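Local coordinates for protein cellulase (Xanthomonas axonopodis pv. citri, PDB 5HOS) that probably hydrolyses internal beta-1,4-glucosidic bonds of cellulose, as an endo-beta-1,4-glucanase of glycosyl hydrolase family 5, at residues 28-33 and 67-72; 228-233 and 251-256; 270-275 and 299-304; 286-291 and 331-336. All coordinates share one frame; numbering follows the deposited sequence.

Contact 1: residues 28-33 and 67-72. With SO4 (sulfate ion), chain B.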
loop_
_atom_site.group_PDB
_atom_site.type_symbol
_atom_site.label_atom_id
_atom_site.label_comp_id
_atom_site.label_asym_id
_atom_site.label_seq_id
_atom_site.Cartn_x
_atom_site.Cartn_y
_atom_site.Cartn_z
ATOM N N LYS A 28 3.467 -13.619 5.175
ATOM C CA LYS A 28 4.562 -13.079 5.985
ATOM C C LYS A 28 4.200 -11.763 6.675
ATOM O O LYS A 28 4.658 -11.506 7.790
ATOM C CB LYS A 28 5.796 -12.885 5.093
ATOM C CG LYS A 28 7.019 -12.314 5.796
ATOM C CD LYS A 28 8.254 -12.436 4.921
ATOM C CE LYS A 28 9.481 -11.851 5.596
ATOM N NZ LYS A 28 10.691 -12.030 4.751
ATOM N N TYR A 29 3.398 -10.926 6.021
ATOM C CA TYR A 29 3.147 -9.564 6.500
ATOM C C TYR A 29 1.675 -9.345 6.830
ATOM O O TYR A 29 0.801 -9.687 6.035
ATOM C CB TYR A 29 3.590 -8.555 5.445
ATOM C CG TYR A 29 5.043 -8.674 5.019
ATOM C CD1 TYR A 29 6.056 -8.111 5.776
ATOM C CD2 TYR A 29 5.397 -9.335 3.842
ATOM C CE1 TYR A 29 7.382 -8.214 5.394
ATOM C CE2 TYR A 29 6.722 -9.438 3.444
ATOM C CZ TYR A 29 7.707 -8.875 4.229
ATOM O OH TYR A 29 9.018 -8.947 3.856
ATOM N N ALA A 30 1.412 -8.772 8.004
ATOM C CA ALA A 30 0.061 -8.405 8.422
ATOM C C ALA A 30 0.146 -7.066 9.119
ATOM O O ALA A 30 0.887 -6.915 10.091
ATOM C CB ALA A 30 -0.506 -9.434 9.368
ATOM N N GLY A 31 -0.609 -6.092 8.642
ATOM C CA GLY A 31 -0.491 -4.781 9.221
ATOM C C GLY A 31 -1.558 -3.788 8.870
ATOM O O GLY A 31 -2.696 -4.151 8.547
ATOM N N VAL A 32 -1.164 -2.525 8.940
ATOM C CA VAL A 32 -2.098 -1.425 8.914
ATOM C C VAL A 32 -1.482 -0.216 8.213
ATOM O O VAL A 32 -0.278 0.031 8.314
ATOM C CB VAL A 32 -2.533 -1.072 10.353
ATOM C CG1 VAL A 32 -1.368 -0.520 11.171
ATOM C CG2 VAL A 32 -3.715 -0.114 10.349
ATOM N N ASN A 33 -2.320 0.522 7.498
ATOM C CA ASN A 33 -1.937 1.813 6.945
ATOM C C ASN A 33 -2.011 2.869 8.038
ATOM O O ASN A 33 -3.045 2.999 8.692
ATOM C CB ASN A 33 -2.867 2.223 5.803
ATOM C CG ASN A 33 -2.554 1.509 4.515
ATOM O OD1 ASN A 33 -1.803 2.027 3.688
ATOM N ND2 ASN A 33 -3.151 0.328 4.320
ATOM N N HIS A 67 -0.318 -7.826 17.395
ATOM C CA HIS A 67 0.288 -8.892 16.582
ATOM C C HIS A 67 0.474 -8.552 15.101
ATOM O O HIS A 67 0.701 -9.450 14.291
ATOM C CB HIS A 67 -0.461 -10.217 16.758
ATOM C CG HIS A 67 -0.796 -10.515 18.179
ATOM N ND1 HIS A 67 0.166 -10.809 19.119
ATOM C CD2 HIS A 67 -1.976 -10.507 18.835
ATOM C CE1 HIS A 67 -0.411 -10.999 20.289
ATOM N NE2 HIS A 67 -1.711 -10.821 20.146
ATOM N N MET A 68 0.417 -7.264 14.757
ATOM C CA MET A 68 0.740 -6.819 13.400
ATOM C C MET A 68 2.234 -6.617 13.312
ATOM O O MET A 68 2.857 -6.182 14.280
ATOM C CB MET A 68 0.018 -5.514 13.070
ATOM C CG MET A 68 -1.438 -5.744 12.769
ATOM S SD MET A 68 -2.377 -4.226 12.707
ATOM C CE MET A 68 -3.973 -4.883 12.213
ATOM N N ASN A 69 2.808 -6.939 12.158
ATOM C CA ASN A 69 4.231 -6.711 11.929
ATOM C C ASN A 69 4.556 -5.703 10.829
ATOM O O ASN A 69 5.716 -5.547 10.485
ATOM C CB ASN A 69 4.955 -8.039 11.667
ATOM C CG ASN A 69 4.610 -8.647 10.314
ATOM O OD1 ASN A 69 3.707 -8.190 9.626
ATOM N ND2 ASN A 69 5.340 -9.684 9.930
ATOM N N THR A 70 3.553 -5.016 10.285
ATOM C CA THR A 70 3.759 -4.140 9.126
ATOM C C THR A 70 2.961 -2.846 9.250
ATOM O O THR A 70 1.815 -2.859 9.671
ATOM C CB THR A 70 3.377 -4.876 7.823
ATOM O OG1 THR A 70 4.155 -6.078 7.715
ATOM C CG2 THR A 70 3.627 -4.016 6.587
ATOM N N VAL A 71 3.606 -1.737 8.901
ATOM C CA VAL A 71 2.960 -0.445 8.724
ATOM C C VAL A 71 3.137 -0.059 7.265
ATOM O O VAL A 71 4.254 -0.075 6.750
ATOM C CB VAL A 71 3.593 0.630 9.641
ATOM C CG1 VAL A 71 3.243 2.044 9.189
ATOM C CG2 VAL A 71 3.154 0.387 11.080
ATOM N N ARG A 72 2.039 0.274 6.595
ATOM C CA ARG A 72 2.135 0.933 5.302
ATOM C C ARG A 72 2.063 2.414 5.593
ATOM O O ARG A 72 1.123 2.883 6.264
ATOM C CB ARG A 72 1.042 0.484 4.330
ATOM C CG ARG A 72 1.114 1.116 2.942
ATOM C CD ARG A 72 0.293 0.297 1.963
ATOM N NE ARG A 72 0.221 0.795 0.592
ATOM C CZ ARG A 72 -0.723 1.603 0.094
ATOM N NH1 ARG A 72 -1.697 2.106 0.858
ATOM N NH2 ARG A 72 -0.693 1.916 -1.199
HETATM S S SO4 B . 9.686 -11.534 1.030
HETATM O O1 SO4 B . 10.201 -11.288 -0.341
HETATM O O2 SO4 B . 10.436 -12.660 1.633
HETATM O O3 SO4 B . 9.866 -10.325 1.851
HETATM O O4 SO4 B . 8.261 -11.915 0.965
#

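Contact 2: residues 228-233 and 251-256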
loop_
_atom_site.group_PDB
_atom_site.type_symbol
_atom_site.label_atom_id
_atom_site.label_comp_id
_atom_site.label_asym_id
_atom_site.label_seq_id
_atom_site.Cartn_x
_atom_site.Cartn_y
_atom_site.Cartn_z
ATOM N N ALA A 228 -2.456 -5.239 -4.803
ATOM C CA ALA A 228 -3.860 -5.051 -5.124
ATOM C C ALA A 228 -4.581 -4.406 -3.955
ATOM O O ALA A 228 -4.166 -4.541 -2.804
ATOM C CB ALA A 228 -4.500 -6.384 -5.447
ATOM N N HIS A 229 -5.642 -3.665 -4.264
ATOM C CA HIS A 229 -6.508 -3.077 -3.253
ATOM C C HIS A 229 -7.902 -3.673 -3.409
ATOM O O HIS A 229 -8.298 -4.044 -4.512
ATOM C CB HIS A 229 -6.568 -1.561 -3.425
ATOM C CG HIS A 229 -5.264 -0.866 -3.176
ATOM N ND1 HIS A 229 -5.154 0.503 -3.167
ATOM C CD2 HIS A 229 -4.013 -1.340 -2.959
ATOM C CE1 HIS A 229 -3.901 0.844 -2.935
ATOM N NE2 HIS A 229 -3.186 -0.258 -2.803
ATOM N N GLN A 230 -8.648 -3.774 -2.313
ATOM C CA GLN A 230 -10.002 -4.332 -2.396
ATOM C C GLN A 230 -10.895 -3.836 -1.287
ATOM O O GLN A 230 -10.592 -4.036 -0.109
ATOM C CB GLN A 230 -9.982 -5.870 -2.376
ATOM C CG GLN A 230 -11.316 -6.496 -2.787
ATOM C CD GLN A 230 -11.747 -6.056 -4.173
ATOM O OE1 GLN A 230 -11.069 -6.348 -5.152
ATOM N NE2 GLN A 230 -12.862 -5.333 -4.263
ATOM N N TYR A 231 -11.989 -3.186 -1.682
ATOM C CA TYR A 231 -13.048 -2.795 -0.768
ATOM C C TYR A 231 -14.320 -3.603 -1.046
ATOM O O TYR A 231 -14.483 -4.195 -2.127
ATOM C CB TYR A 231 -13.258 -1.290 -0.837
ATOM C CG TYR A 231 -12.045 -0.545 -0.298
ATOM C CD1 TYR A 231 -11.911 -0.286 1.073
ATOM C CD2 TYR A 231 -11.008 -0.146 -1.143
ATOM C CE1 TYR A 231 -10.794 0.376 1.572
ATOM C CE2 TYR A 231 -9.884 0.518 -0.647
ATOM C CZ TYR A 231 -9.784 0.777 0.713
ATOM O OH TYR A 231 -8.671 1.429 1.216
ATOM N N LEU A 232 -15.188 -3.670 -0.040
ATOM C CA LEU A 232 -16.302 -4.620 -0.025
ATOM C C LEU A 232 -17.675 -3.964 -0.140
ATOM O O LEU A 232 -18.696 -4.644 -0.018
ATOM C CB LEU A 232 -16.229 -5.486 1.238
ATOM C CG LEU A 232 -14.948 -6.303 1.466
ATOM C CD1 LEU A 232 -15.228 -7.438 2.442
ATOM C CD2 LEU A 232 -14.367 -6.877 0.190
ATOM N N ASP A 233 -17.699 -2.663 -0.406
ATOM C CA ASP A 233 -18.957 -1.942 -0.593
ATOM C C ASP A 233 -19.418 -2.074 -2.064
ATOM O O ASP A 233 -18.787 -2.778 -2.862
ATOM C CB ASP A 233 -18.828 -0.490 -0.110
ATOM C CG ASP A 233 -17.816 0.322 -0.901
ATOM O OD1 ASP A 233 -16.869 -0.269 -1.478
ATOM O OD2 ASP A 233 -17.954 1.564 -0.918
ATOM N N GLU A 251 -15.058 -13.546 -2.992
ATOM C CA GLU A 251 -15.495 -13.512 -4.387
ATOM C C GLU A 251 -14.728 -12.504 -5.238
ATOM O O GLU A 251 -14.418 -12.793 -6.389
ATOM C CB GLU A 251 -16.987 -13.220 -4.467
ATOM C CG GLU A 251 -17.841 -14.395 -4.006
ATOM C CD GLU A 251 -19.233 -13.988 -3.565
ATOM O OE1 GLU A 251 -19.694 -12.883 -3.917
ATOM O OE2 GLU A 251 -19.870 -14.781 -2.852
ATOM N N ARG A 252 -14.425 -11.340 -4.663
ATOM C CA ARG A 252 -13.690 -10.284 -5.368
ATOM C C ARG A 252 -12.179 -10.489 -5.414
ATOM O O ARG A 252 -11.502 -9.795 -6.182
ATOM C CB ARG A 252 -14.033 -8.911 -4.791
ATOM C CG ARG A 252 -15.437 -8.473 -5.166
ATOM C CD ARG A 252 -15.800 -7.163 -4.511
ATOM N NE ARG A 252 -17.124 -6.678 -4.904
ATOM C CZ ARG A 252 -17.743 -5.634 -4.348
ATOM N NH1 ARG A 252 -17.169 -4.947 -3.364
ATOM N NH2 ARG A 252 -18.952 -5.272 -4.769
ATOM N N LEU A 253 -11.659 -11.413 -4.598
ATOM C CA LEU A 253 -10.258 -11.850 -4.680
ATOM C C LEU A 253 -10.030 -13.069 -5.564
ATOM O O LEU A 253 -8.891 -13.321 -5.972
ATOM C CB LEU A 253 -9.677 -12.146 -3.287
ATOM C CG LEU A 253 -9.558 -10.989 -2.286
ATOM C CD1 LEU A 253 -8.747 -11.416 -1.069
ATOM C CD2 LEU A 253 -8.944 -9.733 -2.904
ATOM N N ARG A 254 -11.081 -13.824 -5.873
ATOM C CA ARG A 254 -10.892 -15.149 -6.483
ATOM C C ARG A 254 -10.157 -15.143 -7.841
ATOM O O ARG A 254 -9.169 -15.868 -8.006
ATOM C CB ARG A 254 -12.224 -15.896 -6.598
ATOM C CG ARG A 254 -12.054 -17.379 -6.885
ATOM C CD ARG A 254 -13.392 -18.110 -6.892
ATOM N NE ARG A 254 -13.967 -18.283 -5.554
ATOM C CZ ARG A 254 -13.525 -19.134 -4.621
ATOM N NH1 ARG A 254 -12.461 -19.923 -4.827
ATOM N NH2 ARG A 254 -14.152 -19.191 -3.453
ATOM N N SER A 255 -10.627 -14.360 -8.813
ATOM C CA SER A 255 -9.986 -14.391 -10.146
ATOM C C SER A 255 -8.558 -13.839 -10.091
ATOM O O SER A 255 -7.658 -14.401 -10.708
ATOM C CB SER A 255 -10.831 -13.714 -11.235
ATOM O OG SER A 255 -11.033 -12.339 -10.995
ATOM N N PHE A 256 -8.336 -12.787 -9.306
ATOM C CA PHE A 256 -6.980 -12.255 -9.100
ATOM C C PHE A 256 -6.041 -13.319 -8.534
ATOM O O PHE A 256 -4.899 -13.462 -8.991
ATOM C CB PHE A 256 -7.024 -11.025 -8.192
ATOM C CG PHE A 256 -5.684 -10.383 -7.968
ATOM C CD1 PHE A 256 -4.999 -9.781 -9.014
ATOM C CD2 PHE A 256 -5.099 -10.388 -6.706
ATOM C CE1 PHE A 256 -3.754 -9.194 -8.809
ATOM C CE2 PHE A 256 -3.856 -9.794 -6.490
ATOM C CZ PHE A 256 -3.183 -9.202 -7.545
#

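Contact 3: residues 270-275 and 299-304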
loop_
_atom_site.group_PDB
_atom_site.type_symbol
_atom_site.label_atom_id
_atom_site.label_comp_id
_atom_site.label_asym_id
_atom_site.label_seq_id
_atom_site.Cartn_x
_atom_site.Cartn_y
_atom_site.Cartn_z
ATOM N N ALA A 270 -2.600 -4.416 -0.160
ATOM C CA ALA A 270 -2.044 -3.272 0.570
ATOM C C ALA A 270 -3.097 -2.306 1.115
ATOM O O ALA A 270 -2.781 -1.484 1.975
ATOM C CB ALA A 270 -1.044 -2.514 -0.286
ATOM N N GLU A 271 -4.316 -2.371 0.579
ATOM C CA GLU A 271 -5.448 -1.658 1.160
ATOM C C GLU A 271 -6.669 -2.544 1.095
ATOM O O GLU A 271 -6.965 -3.131 0.045
ATOM C CB GLU A 271 -5.777 -0.365 0.408
ATOM C CG GLU A 271 -4.730 0.729 0.506
ATOM C CD GLU A 271 -5.213 2.077 -0.001
ATOM O OE1 GLU A 271 -6.442 2.245 -0.194
ATOM O OE2 GLU A 271 -4.353 2.975 -0.204
ATOM N N PHE A 272 -7.361 -2.622 2.229
ATOM C CA PHE A 272 -8.709 -3.179 2.323
ATOM C C PHE A 272 -9.297 -2.680 3.627
ATOM O O PHE A 272 -8.558 -2.341 4.560
ATOM C CB PHE A 272 -8.701 -4.711 2.299
ATOM C CG PHE A 272 -8.047 -5.336 3.499
ATOM C CD1 PHE A 272 -6.661 -5.280 3.667
ATOM C CD2 PHE A 272 -8.810 -5.967 4.471
ATOM C CE1 PHE A 272 -6.059 -5.839 4.779
ATOM C CE2 PHE A 272 -8.207 -6.540 5.575
ATOM C CZ PHE A 272 -6.832 -6.475 5.735
ATOM N N GLY A 273 -10.621 -2.630 3.686
ATOM C CA GLY A 273 -11.308 -2.164 4.878
ATOM C C GLY A 273 -12.763 -2.549 4.843
ATOM O O GLY A 273 -13.316 -2.807 3.779
ATOM N N THR A 274 -13.374 -2.572 6.019
ATOM C CA THR A 274 -14.779 -2.961 6.204
ATOM C C THR A 274 -15.314 -2.210 7.417
ATOM O O THR A 274 -14.566 -1.952 8.370
ATOM C CB THR A 274 -14.977 -4.482 6.439
ATOM O OG1 THR A 274 -14.226 -4.920 7.582
ATOM C CG2 THR A 274 -14.573 -5.300 5.220
ATOM N N GLY A 275 -16.593 -1.846 7.376
ATOM C CA GLY A 275 -17.215 -1.159 8.490
ATOM C C GLY A 275 -17.605 -2.132 9.583
ATOM O O GLY A 275 -17.446 -3.347 9.442
ATOM N N MET A 299 1.063 -13.068 0.003
ATOM C CA MET A 299 2.248 -12.829 0.827
ATOM C C MET A 299 1.992 -11.867 1.999
ATOM O O MET A 299 2.721 -11.877 2.980
ATOM C CB MET A 299 3.404 -12.312 -0.063
ATOM C CG MET A 299 3.555 -10.773 -0.263
ATOM S SD MET A 299 5.362 -10.626 -0.342
ATOM C CE MET A 299 5.329 -8.863 -0.259
ATOM N N GLY A 300 0.978 -11.018 1.894
ATOM C CA GLY A 300 0.705 -10.064 2.944
ATOM C C GLY A 300 -0.520 -9.215 2.724
ATOM O O GLY A 300 -1.109 -9.204 1.637
ATOM N N TRP A 301 -0.910 -8.520 3.782
ATOM C CA TRP A 301 -2.001 -7.545 3.714
ATOM C C TRP A 301 -1.802 -6.414 4.696
ATOM O O TRP A 301 -1.071 -6.555 5.672
ATOM C CB TRP A 301 -3.365 -8.206 3.930
ATOM C CG TRP A 301 -3.529 -9.116 5.156
ATOM C CD1 TRP A 301 -3.550 -10.476 5.145
ATOM C CD2 TRP A 301 -3.773 -8.729 6.522
ATOM N NE1 TRP A 301 -3.757 -10.968 6.405
ATOM C CE2 TRP A 301 -3.904 -9.919 7.274
ATOM C CE3 TRP A 301 -3.879 -7.499 7.186
ATOM C CZ2 TRP A 301 -4.133 -9.918 8.661
ATOM C CZ3 TRP A 301 -4.113 -7.501 8.569
ATOM C CH2 TRP A 301 -4.241 -8.703 9.283
ATOM N N SER A 302 -2.453 -5.285 4.416
ATOM C CA SER A 302 -2.426 -4.133 5.306
ATOM C C SER A 302 -3.751 -3.381 5.217
ATOM O O SER A 302 -4.177 -2.949 4.140
ATOM C CB SER A 302 -1.213 -3.205 5.045
ATOM O OG SER A 302 -1.062 -2.850 3.676
ATOM N N TRP A 303 -4.412 -3.301 6.369
ATOM C CA TRP A 303 -5.719 -2.669 6.534
ATOM C C TRP A 303 -5.662 -1.167 6.305
ATOM O O TRP A 303 -4.699 -0.509 6.717
ATOM C CB TRP A 303 -6.194 -2.945 7.967
ATOM C CG TRP A 303 -7.430 -2.247 8.408
ATOM C CD1 TRP A 303 -7.527 -0.995 8.954
ATOM C CD2 TRP A 303 -8.748 -2.778 8.381
ATOM N NE1 TRP A 303 -8.838 -0.711 9.255
ATOM C CE2 TRP A 303 -9.608 -1.795 8.923
ATOM C CE3 TRP A 303 -9.293 -4.000 7.957
ATOM C CZ2 TRP A 303 -10.983 -1.995 9.047
ATOM C CZ3 TRP A 303 -10.661 -4.199 8.079
ATOM C CH2 TRP A 303 -11.488 -3.203 8.619
ATOM N N TRP A 304 -6.695 -0.627 5.661
ATOM C CA TRP A 304 -6.877 0.818 5.542
ATOM C C TRP A 304 -8.052 1.188 6.460
ATOM O O TRP A 304 -9.173 0.761 6.189
ATOM C CB TRP A 304 -7.197 1.235 4.098
ATOM C CG TRP A 304 -7.312 2.722 3.982
ATOM C CD1 TRP A 304 -8.414 3.481 4.236
ATOM C CD2 TRP A 304 -6.267 3.638 3.639
ATOM N NE1 TRP A 304 -8.126 4.814 4.063
ATOM C CE2 TRP A 304 -6.813 4.941 3.703
ATOM C CE3 TRP A 304 -4.921 3.488 3.295
ATOM C CZ2 TRP A 304 -6.062 6.083 3.414
ATOM C CZ3 TRP A 304 -4.171 4.625 3.013
ATOM C CH2 TRP A 304 -4.742 5.907 3.080
#

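Contact 4: residues 286-291 and 331-336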
loop_
_atom_site.group_PDB
_atom_site.type_symbol
_atom_site.label_atom_id
_atom_site.label_comp_id
_atom_site.label_asym_id
_atom_site.label_seq_id
_atom_site.Cartn_x
_atom_site.Cartn_y
_atom_site.Cartn_z
ATOM N N GLY A 286 -13.745 -14.122 6.433
ATOM C CA GLY A 286 -13.642 -14.991 5.275
ATOM C C GLY A 286 -12.504 -14.608 4.352
ATOM O O GLY A 286 -11.740 -15.472 3.904
ATOM N N MET A 287 -12.380 -13.313 4.076
ATOM C CA MET A 287 -11.334 -12.841 3.162
ATOM C C MET A 287 -9.944 -13.071 3.738
ATOM O O MET A 287 -9.043 -13.493 3.023
ATOM C CB MET A 287 -11.533 -11.370 2.820
ATOM C CG MET A 287 -10.699 -10.901 1.637
ATOM S SD MET A 287 -11.015 -9.202 1.129
ATOM C CE MET A 287 -11.416 -8.402 2.685
ATOM N N LEU A 288 -9.776 -12.820 5.034
ATOM C CA LEU A 288 -8.492 -13.074 5.699
ATOM C C LEU A 288 -8.165 -14.568 5.745
ATOM O O LEU A 288 -7.027 -14.957 5.513
ATOM C CB LEU A 288 -8.477 -12.465 7.104
ATOM C CG LEU A 288 -8.635 -10.936 7.129
ATOM C CD1 LEU A 288 -8.854 -10.454 8.553
ATOM C CD2 LEU A 288 -7.451 -10.221 6.498
ATOM N N GLY A 289 -9.162 -15.402 6.024
ATOM C CA GLY A 289 -8.986 -16.862 5.964
ATOM C C GLY A 289 -8.651 -17.366 4.570
ATOM O O GLY A 289 -7.811 -18.257 4.398
ATOM N N TYR A 290 -9.305 -16.783 3.570
ATOM C CA TYR A 290 -9.054 -17.129 2.176
ATOM C C TYR A 290 -7.593 -16.871 1.788
ATOM O O TYR A 290 -6.951 -17.723 1.155
ATOM C CB TYR A 290 -10.032 -16.373 1.265
ATOM C CG TYR A 290 -9.851 -16.651 -0.209
ATOM C CD1 TYR A 290 -10.441 -17.768 -0.815
ATOM C CD2 TYR A 290 -9.081 -15.802 -0.999
ATOM C CE1 TYR A 290 -10.262 -18.025 -2.170
ATOM C CE2 TYR A 290 -8.901 -16.047 -2.350
ATOM C CZ TYR A 290 -9.488 -17.154 -2.935
ATOM O OH TYR A 290 -9.282 -17.379 -4.276
ATOM N N MET A 291 -7.054 -15.721 2.196
ATOM C CA MET A 291 -5.656 -15.420 1.903
ATOM C C MET A 291 -4.704 -16.427 2.576
ATOM O O MET A 291 -3.762 -16.891 1.926
ATOM C CB MET A 291 -5.316 -13.964 2.244
ATOM C CG MET A 291 -5.957 -12.963 1.286
ATOM S SD MET A 291 -5.381 -11.266 1.522
ATOM C CE MET A 291 -6.464 -10.760 2.851
ATOM N N SER A 331 -10.834 -6.869 16.798
ATOM C CA SER A 331 -11.097 -8.198 17.368
ATOM C C SER A 331 -11.033 -9.310 16.311
ATOM O O SER A 331 -10.848 -10.474 16.655
ATOM C CB SER A 331 -12.447 -8.228 18.100
ATOM O OG SER A 331 -13.521 -8.178 17.182
ATOM N N ILE A 332 -11.187 -8.946 15.036
ATOM C CA ILE A 332 -10.964 -9.864 13.913
ATOM C C ILE A 332 -9.542 -9.751 13.363
ATOM O O ILE A 332 -8.903 -10.772 13.102
ATOM C CB ILE A 332 -11.986 -9.613 12.781
ATOM C CG1 ILE A 332 -13.413 -9.833 13.307
ATOM C CG2 ILE A 332 -11.697 -10.523 11.583
ATOM C CD1 ILE A 332 -14.508 -9.225 12.452
ATOM N N LEU A 333 -9.055 -8.523 13.174
ATOM C CA LEU A 333 -7.726 -8.308 12.577
ATOM C C LEU A 333 -6.598 -8.864 13.434
ATOM O O LEU A 333 -5.643 -9.440 12.900
ATOM C CB LEU A 333 -7.474 -6.825 12.305
ATOM C CG LEU A 333 -8.372 -6.167 11.258
ATOM C CD1 LEU A 333 -8.288 -4.649 11.351
ATOM C CD2 LEU A 333 -8.009 -6.643 9.852
ATOM N N SER A 334 -6.716 -8.703 14.753
ATOM C CA SER A 334 -5.645 -9.092 15.667
ATOM C C SER A 334 -5.367 -10.607 15.681
ATOM O O SER A 334 -4.219 -11.004 15.481
ATOM C CB SER A 334 -5.886 -8.533 17.078
ATOM O OG SER A 334 -4.787 -8.811 17.922
ATOM N N PRO A 335 -6.399 -11.456 15.896
ATOM C CA PRO A 335 -6.113 -12.904 15.845
ATOM C C PRO A 335 -5.636 -13.403 14.469
ATOM O O PRO A 335 -4.833 -14.334 14.405
ATOM C CB PRO A 335 -7.442 -13.568 16.255
ATOM C CG PRO A 335 -8.471 -12.493 16.261
ATOM C CD PRO A 335 -7.768 -11.175 16.372
ATOM N N ARG A 336 -6.114 -12.786 13.391
ATOM C CA ARG A 336 -5.658 -13.138 12.038
ATOM C C ARG A 336 -4.195 -12.736 11.833
ATOM O O ARG A 336 -3.402 -13.511 11.288
ATOM C CB ARG A 336 -6.560 -12.497 10.981
ATOM C CG ARG A 336 -7.986 -13.032 10.992
ATOM C CD ARG A 336 -8.069 -14.422 10.383
ATOM N NE ARG A 336 -9.445 -14.917 10.336
ATOM C CZ ARG A 336 -9.815 -16.106 9.858
ATOM N NH1 ARG A 336 -11.100 -16.445 9.869
ATOM N NH2 ARG A 336 -8.915 -16.960 9.371
#

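Contact 1: residues 28-33 and 67-72
Val32 and Arg72 join strands 29-33 and 70-72 through parallel backbone bonds: Val32 N donates to Thr70 O, and Arg72 N to Val32 O at 2.9 Å. Toward the start of the strands Asn69 N donates to Ala30 O at 2.8 Å, and the Asn69 side chain extends the pairing. Its OD1 accepts Ala30 N at 2.9 Å in a nearly straight bond (174°), while its ND2 donates to Lys28 O at 2.9 Å, in the plane of both the carbonyl and the amide. Thr70 OG1 also donates to OD1, from the opposite face to Ala30 N, and these three bonds hold the amide's rotation. At the other end the Asn33 and Arg72 chains run alongside each other, amide and guanidinium planes 80° apart. Arg72 NH1 donates to Asn33 OD1 at 2.8 Å; the oxygen lies in the guanidinium plane, NH1 tilted from the amide carbonyl plane. Arg72, extended to NE, also salt-bridges Glu227 and Glu271. The Met68 chain crosses Val32 at about a right angle, SD 3.9 Å from Val32 CB. Lys28, its CG trans to the backbone N (chi1 179°), lays CG over the Tyr29 ring centre. Both reach a sulfate, probably from the crystallisation liquor and also bonded by Arg223 and Arg266: Tyr29 OH donates to O3 at 2.6 Å, Lys28 NZ to O2 at 3.2 Å. Helix 57-65 links the strands, making the first beta-alpha-beta unit of the (beta/alpha)8 barrel.

Contact 2: residues 228-233 and 251-256
In a beta-alpha unit of the (beta/alpha)8 barrel, strand 228-231 is covered by the helix that follows it, here residues 251-256, running nearly antiparallel at 157° with the axes 9.6 Å apart. Arg252 makes the polar part of the contact. Its chain stays extended from CG to NE and carries the guanidinium to the backbone of 231-233, where NH1 donates to Asp233 O at 2.8 Å, in the planes of both groups, and to Tyr231 O at 3.1 Å. NH2 also reaches Asp233 O, so that one carbonyl is gripped end-on by two nitrogens. Together these bonds tie the backbone of 231-233 to helix 248-262. Tyr231 O has a second donor in Gln230 NE2 at 2.9 Å. Gln230 bends at chi2 (58°), which folds its amide back across the Arg252 chain at about a right angle, with NE2 3.5 Å from Arg252 CD; its OE1 accepts from His199 N. Apolar contacts continue down the helix: the Gln230 and Leu253 chains pass in opposite directions, with Gln230 CG 4.0 Å from Leu253 CD2, and Ala228 CB sits 3.6 Å from Phe256 CE2. Outside the pair, the Phe256 ring meets Trp201 edge-to-face. Leu253 also packs on Leu269 of strand 267-273 and on Met287 of helix 278-293, so helix 248-262 spans its own strand, the next strand and the next helix of the barrel wall.

Contact 3: residues 270-275 and 299-304
Phe272 wedges between Trp301 and Trp303. Its CZ touches Trp301 CE3 at 3.4 Å, the planes almost perpendicular, while the Trp303 edge points at the Phe272 face in an offset edge-to-face pair with centroids 5.5 Å apart. Gly273 CA lies over the Trp303 six-membered ring as a CH-pi contact, 3.9 Å from its centroid. Around this cluster the strands are sparsely bonded, and Phe272 N is buried without a partner: Trp304 N donates to Phe272 O at 2.8 Å in an almost perfectly straight bond (178°), and Ser302 OG, set by chi1 of 50°, reaches Ala270 O at 2.8 Å from above the carbonyl plane. Farther out, Glu271 runs alongside Trp304, OE1 over one face of the ring, toward its rim, the carboxylate and ring planes 26° apart. Arg72 NH1 forms a salt bridge with OE2 and Tyr231 OH bonds to OE1. These partners fix where the Glu271 carboxylate stands; in family 5 enzymes the active site lies at this C-terminal end of the barrel strands.

Contact 4: residues 286-291 and 331-336
Leu288 and Arg336 are brought together by their torsions: Leu288 holds CG anti to the carbonyl carbon (chi1 -62°), and Arg336, with the same first torsion, bends at chi2 (-75°) and then runs straight to its guanidinium. The two belong to helices 278-293 and 330-341, which lie next to each other in the outer helical layer of the (beta/alpha)8 barrel, nearly parallel at 13° and with axes 10.8 Å apart. Leu288 reaches across the gap. Its CD1 touches Arg336 CG at 3.7 Å, Leu333 CD2 at 4.1 Å and Ile332 CG2 at 4.2 Å, an apolar patch of CD1 against two methyls and one methylene. The Arg336 chain crosses Leu288 obliquely, resting CD against Leu288 CB at 3.8 Å before the charged end passes on to the backbone of the next residue. There the guanidinium lies with one face over Gly289 N, toward the rim of the group, and the absence of a side chain at Gly289 permits this close approach. The charged end is held by the facing helix, 278-293: Asn285 accepts from NH1 and Glu292 forms a salt bridge with NH2, so the arginine ties helix 330-341 to two points along it. Toward the barrel, Leu288 packs on Trp301 and Leu333 on Trp303. The nearest approach of the charged group is Arg336 NH2 to Gly289 CA, 3.4 Å.

The four contacts sample one (beta/alpha)8 barrel. Contact 1 joins the first two strands, contact 2 sets strand 224-231 against its helix, and contact 3 pairs the last two strands; contact 4 lies outside them, between helices 278-293 and 330-341. Contacts 1 and 3 are about 9 Å apart between centres and share the seam where strand 298-306 meets strand 29-34, closing the barrel. Contacts 3 and 4, centres about 10 Å apart, alternate along the chain; every other pair follows in series. Arg72, Tyr231 and Glu271 connect contacts 1, 2 and 3 by polar bonds inside the barrel, toward the end where family 5 enzymes have their active site.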